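Local structure of exopolygalacturonate lyase (Vibrio vulnificus, 5A29) at residues N86-M97 and I517-L526; L155-P163 and N235-Q246. The protein probably cleaves polygalacturonate by beta-elimination, as a manganese-binding lyase of polysaccharide lyase family 2. All coordinates share one frame; numbering follows the deposited sequence.

Interaction 1 and interaction 2 are neighbours, with centres 18 Å apart, and the loop 155-163 meets the helix of 86-97 directly. Arg92 NH2 lies 2.9 Å from Tyr159 O, and Thr95 OG1 lies 2.7 Å from Tyr161 OH; both are probable hydrogen bonds. Gln88 OE1 also accepts Tyr161 N. The same loop is held on helix 235-246 in interaction 2. Interaction 2 is the nearer to the metal site: the side chain of Lys156 is about 5 Å from that of the manganese ligand Glu154, and Lys156 also binds a tartrate. In interaction 1, the side chain of Asn86 is about 10 Å from that of Glu154.

Interaction 1. Residues N86-M97 and I517-L526; sequences NQQNFLRALTAM and IDAIEPLALL
Asn89 and Ala519 are joined through water 2, whose oxygen three groups grip. The water donates to Ala519 O at 2.8 Å and to Asn89 O at 3.1 Å. It accepts a third bond, from Leu523 N. One water thus ties the loop 517-520 to the first turns of both helices.

Asp518 holds the start of helix 88-97. Its OD1 accepts Asn89 N at 2.8 Å. The donor comes on the syn side, 28° out of the carboxylate plane. The other oxygen, OD2, accepts from water 1 at 2.6 Å, and this water accepts Gln88 N. Both carboxylate oxygens therefore serve amides of the first turn, one directly and one through water. A negative group at this helix start probably interacts favourably with the helix dipole.

Ile517 packs beside these bonds. Its CG1 lies between the backbone N and carbonyl carbon (chi1 72°), and this carries CD1 to within 3.7 Å of Gln87 CG. Phe90 CB rests against Ile517 O, whose approach to the ring is oblique.

Further along, the contact is apolar. Pro522 CB meets Ala93 CB. Leu526 CD1 reaches Ala96 CB at 3.8 Å and also touches Ala93 O, while CD2 of the same residue lies against Met97 SD. Leu523 CD1 also approaches Ala96 CB, at 4.1 Å. With the small Ala93 and Ala96 at the interface, the axes of segments 88-97 and 521-526 come to 8.8 Å at their closest, 26° apart in direction.

The pair is buried among other helices. Helix 27-46 packs on Phe90, Leu94, Met97 and Pro522. Helix 467-480 touches Ile520, Ala524 and Leu525, and Phe506 of strand 505-506 lies on Pro522 and Leu525.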
# COMPACT_ATOMS: atom_id res chain seq x y z
N ASN A 86 -4.53 3.47 -10.27
CA ASN A 86 -4.93 2.06 -10.07
C ASN A 86 -4.29 1.11 -11.13
O ASN A 86 -4.83 0.02 -11.38
CB ASN A 86 -6.49 1.94 -10.21
CG ASN A 86 -7.23 2.75 -9.14
OD1 ASN A 86 -6.62 3.24 -8.20
ND2 ASN A 86 -8.55 2.90 -9.30
N GLN A 87 -3.26 1.58 -11.83
CA GLN A 87 -2.67 0.81 -12.95
C GLN A 87 -1.19 0.73 -12.80
O GLN A 87 -0.51 0.22 -13.68
CB GLN A 87 -2.99 1.50 -14.28
CG GLN A 87 -4.52 1.61 -14.47
CD GLN A 87 -4.88 2.40 -15.72
OE1 GLN A 87 -4.02 2.75 -16.53
NE2 GLN A 87 -6.15 2.70 -15.86
N GLN A 88 -0.65 1.18 -11.66
CA GLN A 88 0.82 1.18 -11.52
C GLN A 88 1.38 -0.25 -11.50
O GLN A 88 2.53 -0.47 -11.93
CB GLN A 88 1.26 1.99 -10.26
CG GLN A 88 0.68 3.43 -10.26
CD GLN A 88 1.37 4.26 -11.35
OE1 GLN A 88 2.58 4.38 -11.34
NE2 GLN A 88 0.60 4.76 -12.34
N ASN A 89 0.62 -1.18 -10.92
CA ASN A 89 1.12 -2.56 -10.90
C ASN A 89 1.08 -3.22 -12.28
O ASN A 89 1.87 -4.11 -12.53
CB ASN A 89 0.41 -3.40 -9.89
CG ASN A 89 0.72 -2.95 -8.53
OD1 ASN A 89 1.90 -2.82 -8.15
ND2 ASN A 89 -0.34 -2.76 -7.72
N PHE A 90 0.17 -2.78 -13.12
CA PHE A 90 0.21 -3.22 -14.53
C PHE A 90 1.41 -2.69 -15.29
O PHE A 90 2.02 -3.43 -16.07
CB PHE A 90 -1.13 -2.90 -15.23
CG PHE A 90 -1.24 -3.54 -16.61
CD1 PHE A 90 -1.44 -4.93 -16.71
CD2 PHE A 90 -1.02 -2.78 -17.77
CE1 PHE A 90 -1.50 -5.53 -17.98
CE2 PHE A 90 -1.10 -3.37 -19.02
CZ PHE A 90 -1.32 -4.76 -19.12
N LEU A 91 1.79 -1.40 -15.07
CA LEU A 91 3.07 -0.90 -15.56
C LEU A 91 4.24 -1.76 -15.12
O LEU A 91 5.13 -2.12 -15.94
CB LEU A 91 3.30 0.56 -15.16
CG LEU A 91 2.26 1.57 -15.60
CD1 LEU A 91 2.68 2.95 -15.03
CD2 LEU A 91 2.15 1.65 -17.14
N ARG A 92 4.27 -2.12 -13.84
CA ARG A 92 5.32 -2.96 -13.35
C ARG A 92 5.29 -4.34 -14.02
O ARG A 92 6.33 -4.90 -14.22
CB ARG A 92 5.24 -3.12 -11.83
CG ARG A 92 5.58 -1.83 -11.04
CD ARG A 92 5.43 -2.09 -9.52
NE ARG A 92 5.82 -0.85 -8.78
CZ ARG A 92 4.90 0.04 -8.31
NH1 ARG A 92 3.62 -0.19 -8.43
NH2 ARG A 92 5.27 1.14 -7.65
N ALA A 93 4.11 -4.92 -14.29
CA ALA A 93 4.07 -6.22 -14.99
C ALA A 93 4.60 -6.09 -16.40
O ALA A 93 5.35 -6.96 -16.83
CB ALA A 93 2.62 -6.71 -15.07
N LEU A 94 4.27 -4.98 -17.10
CA LEU A 94 4.78 -4.76 -18.50
C LEU A 94 6.28 -4.67 -18.50
O LEU A 94 6.98 -5.30 -19.34
CB LEU A 94 4.18 -3.52 -19.13
CG LEU A 94 2.71 -3.56 -19.52
CD1 LEU A 94 2.25 -2.19 -20.03
CD2 LEU A 94 2.41 -4.65 -20.58
N THR A 95 6.85 -3.86 -17.61
CA THR A 95 8.30 -3.76 -17.61
C THR A 95 8.92 -5.07 -17.17
O THR A 95 9.96 -5.49 -17.72
CB THR A 95 8.83 -2.56 -16.70
OG1 THR A 95 8.47 -2.77 -15.32
CG2 THR A 95 8.39 -1.22 -17.19
N ALA A 96 8.30 -5.77 -16.18
CA ALA A 96 8.82 -7.08 -15.80
C ALA A 96 8.81 -8.09 -17.01
O ALA A 96 9.75 -8.91 -17.16
CB ALA A 96 8.04 -7.68 -14.60
N MET A 97 7.74 -8.05 -17.79
CA MET A 97 7.61 -9.01 -18.93
C MET A 97 8.73 -8.73 -19.95
O MET A 97 9.35 -9.66 -20.50
CB MET A 97 6.28 -8.77 -19.63
CG MET A 97 6.00 -9.83 -20.68
SD MET A 97 5.71 -11.48 -19.94
CE MET A 97 4.82 -12.26 -21.29
N ILE A 517 -7.09 -4.49 -13.39
CA ILE A 517 -5.78 -4.64 -14.00
C ILE A 517 -4.62 -4.25 -13.06
O ILE A 517 -3.45 -4.30 -13.46
CB ILE A 517 -5.62 -3.82 -15.31
CG1 ILE A 517 -5.52 -2.29 -15.07
CG2 ILE A 517 -6.77 -4.10 -16.26
CD1 ILE A 517 -4.99 -1.60 -16.32
N ASP A 518 -4.93 -3.95 -11.82
CA ASP A 518 -3.82 -3.78 -10.83
C ASP A 518 -3.49 -5.05 -10.08
O ASP A 518 -2.75 -5.03 -9.13
CB ASP A 518 -4.18 -2.68 -9.83
CG ASP A 518 -3.00 -1.66 -9.62
OD1 ASP A 518 -2.18 -1.51 -10.58
OD2 ASP A 518 -2.97 -0.99 -8.54
N ALA A 519 -4.02 -6.20 -10.53
CA ALA A 519 -3.69 -7.51 -9.90
C ALA A 519 -2.14 -7.67 -9.74
O ALA A 519 -1.34 -7.34 -10.64
CB ALA A 519 -4.24 -8.62 -10.81
N ILE A 520 -1.73 -8.25 -8.64
CA ILE A 520 -0.27 -8.40 -8.45
C ILE A 520 0.23 -9.81 -8.78
O ILE A 520 1.43 -10.05 -8.81
CB ILE A 520 0.12 -8.06 -7.02
CG1 ILE A 520 -0.63 -8.98 -6.08
CG2 ILE A 520 -0.15 -6.57 -6.74
CD1 ILE A 520 -0.04 -9.00 -4.72
N GLU A 521 -0.67 -10.75 -9.03
CA GLU A 521 -0.24 -12.11 -9.43
C GLU A 521 0.79 -12.04 -10.59
O GLU A 521 1.78 -12.76 -10.53
CB GLU A 521 -1.44 -12.97 -9.90
CG GLU A 521 -2.31 -13.47 -8.75
CD GLU A 521 -3.40 -12.44 -8.29
OE1 GLU A 521 -3.43 -11.29 -8.75
OE2 GLU A 521 -4.18 -12.80 -7.37
N PRO A 522 0.55 -11.19 -11.62
CA PRO A 522 1.50 -11.12 -12.73
C PRO A 522 2.87 -10.70 -12.28
O PRO A 522 3.89 -11.31 -12.71
CB PRO A 522 0.95 -9.98 -13.61
CG PRO A 522 -0.53 -9.98 -13.31
CD PRO A 522 -0.63 -10.34 -11.86
N LEU A 523 2.96 -9.60 -11.54
CA LEU A 523 4.31 -9.28 -10.97
C LEU A 523 4.91 -10.41 -10.17
O LEU A 523 6.11 -10.69 -10.28
CB LEU A 523 4.26 -7.95 -10.19
CG LEU A 523 5.66 -7.45 -9.67
CD1 LEU A 523 6.57 -7.10 -10.86
CD2 LEU A 523 5.45 -6.18 -8.76
N ALA A 524 4.13 -11.07 -9.27
CA ALA A 524 4.74 -12.13 -8.49
C ALA A 524 5.22 -13.27 -9.44
O ALA A 524 6.32 -13.84 -9.24
CB ALA A 524 3.73 -12.72 -7.52
N LEU A 525 4.34 -13.66 -10.40
CA LEU A 525 4.75 -14.73 -11.37
C LEU A 525 5.99 -14.37 -12.16
O LEU A 525 6.87 -15.24 -12.41
CB LEU A 525 3.55 -15.09 -12.33
CG LEU A 525 2.45 -15.76 -11.54
CD1 LEU A 525 1.17 -15.75 -12.43
CD2 LEU A 525 2.72 -17.20 -11.09
N LEU A 526 6.07 -13.12 -12.62
CA LEU A 526 7.24 -12.72 -13.40
C LEU A 526 8.47 -12.56 -12.55
O LEU A 526 9.63 -12.74 -13.04
CB LEU A 526 6.95 -11.45 -14.15
CG LEU A 526 5.82 -11.64 -15.15
CD1 LEU A 526 5.59 -10.29 -15.82
CD2 LEU A 526 6.17 -12.72 -16.22
O HOH W 1 -1.63 1.18 -8.79
O HOH W 2 1.32 -6.99 -11.41

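Interaction 2. Residues L155-P163 and N235-Q246; sequences LKNHYPYYP and NAGSDLIYAAYQ. With SRT (S,R meso-tartaric acid), chain R; EDO (1,2-ethanediol), chain E; EDO (1,2-ethanediol), chain H.
Asp239 accepts two consecutive backbone amides from the loop 155-163. His158 N gives to OD2 at 2.9 Å, on the syn side and 20° out of the carboxylate plane. Tyr159 N gives to Asp239 OD1 at 2.7 Å, where it meets the syn lone pair of that oxygen. Asn157 and Tyr159 both have left-handed backbone angles, and the turn they make brings these N-H groups to one carboxylate.

Water 5 adds a further bond to Asp239 OD1. It also donates to Asp239 O and accepts Tyr162 OH. Water 3 accepts Asp239 N and donates to Asn157 OD1 at 2.9 Å, so it joins the loop to the helix backbone at the same residue.

The hydroxyl of Tyr159 donates to Ser238 OG at 2.7 Å. That oxygen stands anti to its own backbone N (chi1 -176°), near the plane of the tyrosine ring and at its edge. Asn339 OD1 is a second partner of Ser238 OG. Inside the loop, Lys156 N donates to His158 ND1 in the imidazole plane.

Toward the later end, aromatic rings fill the contact. Tyr162 CD2 lies 3.4 Å from Tyr242 CE2, and the ring planes are 46° apart. Pro160 O faces the edge of the Tyr242 ring, and water 4 links this carbonyl to Tyr242 OH. Tyr162 OH also touches Ala243 CB. Within the helix, Gln246 CG lies over one face of the Tyr242 ring, toward its rim, while its NE2 bonds to Gln349. Across the contact this CG meets Tyr162 CD2.

At the other end, the extended Lys156 slants across Asn235, its CE 3.1 Å from Asn235 ND2; Asn235 OD1 bonds to Arg195. Lys156 NZ donates to tartrate O1 at 2.6 Å, and Lys333 binds the same tartrate. A loop that leads from manganese ligand Glu154 across helix 234-250 is consistent with the active-site cleft of the (alpha/alpha)7 barrel known in family 2 lyases.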
# COMPACT_ATOMS: atom_id res chain seq x y z
N LEU A 155 -4.34 10.35 -2.45
CA LEU A 155 -3.60 9.07 -2.40
C LEU A 155 -3.64 8.52 -0.98
O LEU A 155 -3.88 9.26 0.02
CB LEU A 155 -2.14 9.27 -2.82
CG LEU A 155 -1.82 9.84 -4.21
CD1 LEU A 155 -0.34 9.72 -4.42
CD2 LEU A 155 -2.59 9.03 -5.24
N LYS A 156 -3.41 7.22 -0.87
CA LYS A 156 -3.42 6.56 0.42
C LYS A 156 -2.64 5.25 0.26
O LYS A 156 -3.24 4.24 -0.14
CB LYS A 156 -4.87 6.27 0.87
CG LYS A 156 -5.01 5.71 2.29
CD LYS A 156 -6.46 5.20 2.50
CE LYS A 156 -6.65 4.53 3.87
NZ LYS A 156 -8.10 4.16 4.15
N ASN A 157 -1.35 5.27 0.60
CA ASN A 157 -0.44 4.12 0.39
C ASN A 157 -0.53 3.64 -1.08
O ASN A 157 -0.65 2.42 -1.33
CB ASN A 157 -0.72 2.96 1.35
CG ASN A 157 -0.31 3.25 2.77
OD1 ASN A 157 0.37 4.27 3.03
ND2 ASN A 157 -0.75 2.41 3.71
N HIS A 158 -0.49 4.58 -2.03
CA HIS A 158 -0.54 4.22 -3.47
C HIS A 158 0.81 3.82 -4.01
O HIS A 158 0.90 2.89 -4.83
CB HIS A 158 -1.04 5.36 -4.31
CG HIS A 158 -2.54 5.41 -4.42
ND1 HIS A 158 -3.36 5.81 -3.38
CD2 HIS A 158 -3.37 5.18 -5.48
CE1 HIS A 158 -4.63 5.79 -3.77
NE2 HIS A 158 -4.66 5.44 -5.05
N TYR A 159 1.88 4.47 -3.51
CA TYR A 159 3.27 4.16 -3.93
C TYR A 159 3.45 3.98 -5.44
O TYR A 159 3.74 2.84 -5.93
CB TYR A 159 3.79 2.94 -3.21
CG TYR A 159 3.59 2.90 -1.70
CD1 TYR A 159 3.87 4.01 -0.90
CD2 TYR A 159 3.18 1.71 -1.06
CE1 TYR A 159 3.69 3.94 0.49
CE2 TYR A 159 3.06 1.62 0.32
CZ TYR A 159 3.31 2.77 1.08
OH TYR A 159 3.22 2.73 2.47
N PRO A 160 3.28 5.08 -6.19
CA PRO A 160 3.44 5.07 -7.67
C PRO A 160 4.79 4.58 -8.13
O PRO A 160 5.80 4.60 -7.39
CB PRO A 160 3.27 6.56 -8.06
CG PRO A 160 2.57 7.21 -6.87
CD PRO A 160 3.02 6.45 -5.66
N TYR A 161 4.85 4.23 -9.42
CA TYR A 161 6.06 3.63 -9.96
C TYR A 161 7.00 4.76 -10.40
O TYR A 161 7.38 4.89 -11.57
CB TYR A 161 5.61 2.72 -11.14
CG TYR A 161 6.66 1.79 -11.78
CD1 TYR A 161 7.89 1.51 -11.19
CD2 TYR A 161 6.34 1.15 -12.99
CE1 TYR A 161 8.78 0.64 -11.79
CE2 TYR A 161 7.22 0.29 -13.60
CZ TYR A 161 8.41 0.06 -13.03
OH TYR A 161 9.27 -0.78 -13.69
N TYR A 162 7.47 5.55 -9.42
CA TYR A 162 8.28 6.74 -9.77
C TYR A 162 9.46 6.56 -10.71
O TYR A 162 9.63 7.41 -11.56
CB TYR A 162 8.76 7.51 -8.49
CG TYR A 162 7.60 8.11 -7.67
CD1 TYR A 162 6.76 9.08 -8.19
CD2 TYR A 162 7.35 7.68 -6.36
CE1 TYR A 162 5.70 9.63 -7.45
CE2 TYR A 162 6.32 8.24 -5.63
CZ TYR A 162 5.52 9.22 -6.13
OH TYR A 162 4.46 9.66 -5.34
N PRO A 163 10.33 5.56 -10.50
CA PRO A 163 11.48 5.45 -11.36
C PRO A 163 11.08 5.28 -12.83
O PRO A 163 11.78 5.78 -13.72
CB PRO A 163 12.15 4.17 -10.89
CG PRO A 163 11.77 4.07 -9.40
CD PRO A 163 10.34 4.52 -9.44
N ASN A 235 -0.53 6.33 7.09
CA ASN A 235 -1.08 6.03 5.74
C ASN A 235 -1.31 7.29 4.91
O ASN A 235 -1.87 7.20 3.84
CB ASN A 235 -2.32 5.11 5.79
CG ASN A 235 -3.58 5.84 6.31
OD1 ASN A 235 -3.51 7.03 6.71
ND2 ASN A 235 -4.74 5.17 6.21
N ALA A 236 -0.78 8.44 5.38
CA ALA A 236 -0.60 9.66 4.57
C ALA A 236 0.90 9.93 4.49
O ALA A 236 1.40 10.35 3.46
CB ALA A 236 -1.26 10.88 5.28
N GLY A 237 1.61 9.76 5.61
CA GLY A 237 3.00 10.18 5.70
C GLY A 237 3.85 9.28 4.78
O GLY A 237 4.81 9.75 4.17
N SER A 238 3.49 7.99 4.66
CA SER A 238 4.37 7.01 4.02
C SER A 238 4.53 7.40 2.51
O SER A 238 5.64 7.36 1.98
CB SER A 238 3.77 5.54 4.19
OG SER A 238 4.74 4.61 3.62
N ASP A 239 3.46 7.77 1.79
CA ASP A 239 3.61 8.12 0.34
C ASP A 239 4.45 9.40 0.22
O ASP A 239 5.19 9.58 -0.73
CB ASP A 239 2.25 8.49 -0.26
CG ASP A 239 1.63 7.35 -1.13
OD1 ASP A 239 2.31 6.72 -2.00
OD2 ASP A 239 0.43 7.17 -0.99
N LEU A 240 4.23 10.36 1.12
CA LEU A 240 5.08 11.59 1.06
C LEU A 240 6.56 11.34 1.25
O LEU A 240 7.36 11.90 0.50
CB LEU A 240 4.58 12.65 2.08
CG LEU A 240 3.22 13.25 1.61
CD1 LEU A 240 2.55 13.97 2.80
CD2 LEU A 240 3.35 14.21 0.41
N ILE A 241 6.89 10.49 2.20
CA ILE A 241 8.29 10.12 2.53
C ILE A 241 8.86 9.41 1.28
O ILE A 241 9.94 9.78 0.82
CB ILE A 241 8.34 9.16 3.73
CG1 ILE A 241 8.01 9.91 5.07
CG2 ILE A 241 9.69 8.55 3.90
CD1 ILE A 241 7.51 9.00 6.14
N TYR A 242 8.11 8.45 0.75
CA TYR A 242 8.55 7.69 -0.42
C TYR A 242 8.85 8.67 -1.59
O TYR A 242 9.89 8.55 -2.26
CB TYR A 242 7.49 6.59 -0.81
CG TYR A 242 7.90 5.79 -2.07
CD1 TYR A 242 9.14 5.13 -2.15
CD2 TYR A 242 7.00 5.65 -3.12
CE1 TYR A 242 9.49 4.42 -3.30
CE2 TYR A 242 7.35 4.95 -4.27
CZ TYR A 242 8.57 4.32 -4.34
OH TYR A 242 8.93 3.69 -5.54
N ALA A 243 7.93 9.60 -1.85
CA ALA A 243 8.06 10.50 -3.00
C ALA A 243 9.27 11.41 -2.86
O ALA A 243 10.04 11.56 -3.80
CB ALA A 243 6.80 11.29 -3.24
N ALA A 244 9.50 11.92 -1.66
CA ALA A 244 10.60 12.91 -1.43
C ALA A 244 11.91 12.17 -1.61
O ALA A 244 12.81 12.65 -2.28
CB ALA A 244 10.52 13.43 -0.01
N TYR A 245 11.98 10.92 -1.12
CA TYR A 245 13.22 10.20 -1.27
C TYR A 245 13.48 9.74 -2.71
O TYR A 245 14.63 9.63 -3.15
CB TYR A 245 13.25 9.03 -0.33
CG TYR A 245 13.82 9.31 1.02
CD1 TYR A 245 15.20 9.48 1.20
CD2 TYR A 245 12.98 9.39 2.16
CE1 TYR A 245 15.76 9.68 2.46
CE2 TYR A 245 13.54 9.59 3.44
CZ TYR A 245 14.92 9.72 3.58
OH TYR A 245 15.51 9.88 4.83
N GLN A 246 12.40 9.46 -3.46
CA GLN A 246 12.58 9.10 -4.89
C GLN A 246 12.97 10.36 -5.72
O GLN A 246 13.77 10.29 -6.65
CB GLN A 246 11.28 8.49 -5.48
CG GLN A 246 10.96 7.13 -4.90
CD GLN A 246 12.20 6.24 -4.85
OE1 GLN A 246 12.69 5.82 -5.89
NE2 GLN A 246 12.76 6.02 -3.65
O1 SRT R . -8.61 1.63 4.19
O11 SRT R . -6.86 1.36 2.95
C1 SRT R . -7.73 0.90 3.71
C2 SRT R . -7.72 -0.54 4.17
O2 SRT R . -8.46 -1.45 3.37
C3 SRT R . -6.29 -0.99 4.45
O3 SRT R . -5.98 -0.22 5.62
C4 SRT R . -6.24 -2.50 4.61
O4 SRT R . -5.89 -3.10 3.58
O41 SRT R . -6.61 -3.09 5.68
C1 EDO E . -0.75 12.51 1.59
O1 EDO E . -0.21 11.21 1.27
C2 EDO E . -2.24 12.24 1.74
O2 EDO E . -2.80 11.94 0.41
C1 EDO H . 2.64 0.38 -5.39
O1 EDO H . 3.41 -0.86 -5.29
C2 EDO H . 2.02 0.84 -6.74
O2 EDO H . 0.57 0.92 -6.82
O HOH W 3 0.81 7.10 2.70
O HOH W 4 8.09 2.26 -7.58
O HOH W 5 4.32 8.26 -2.96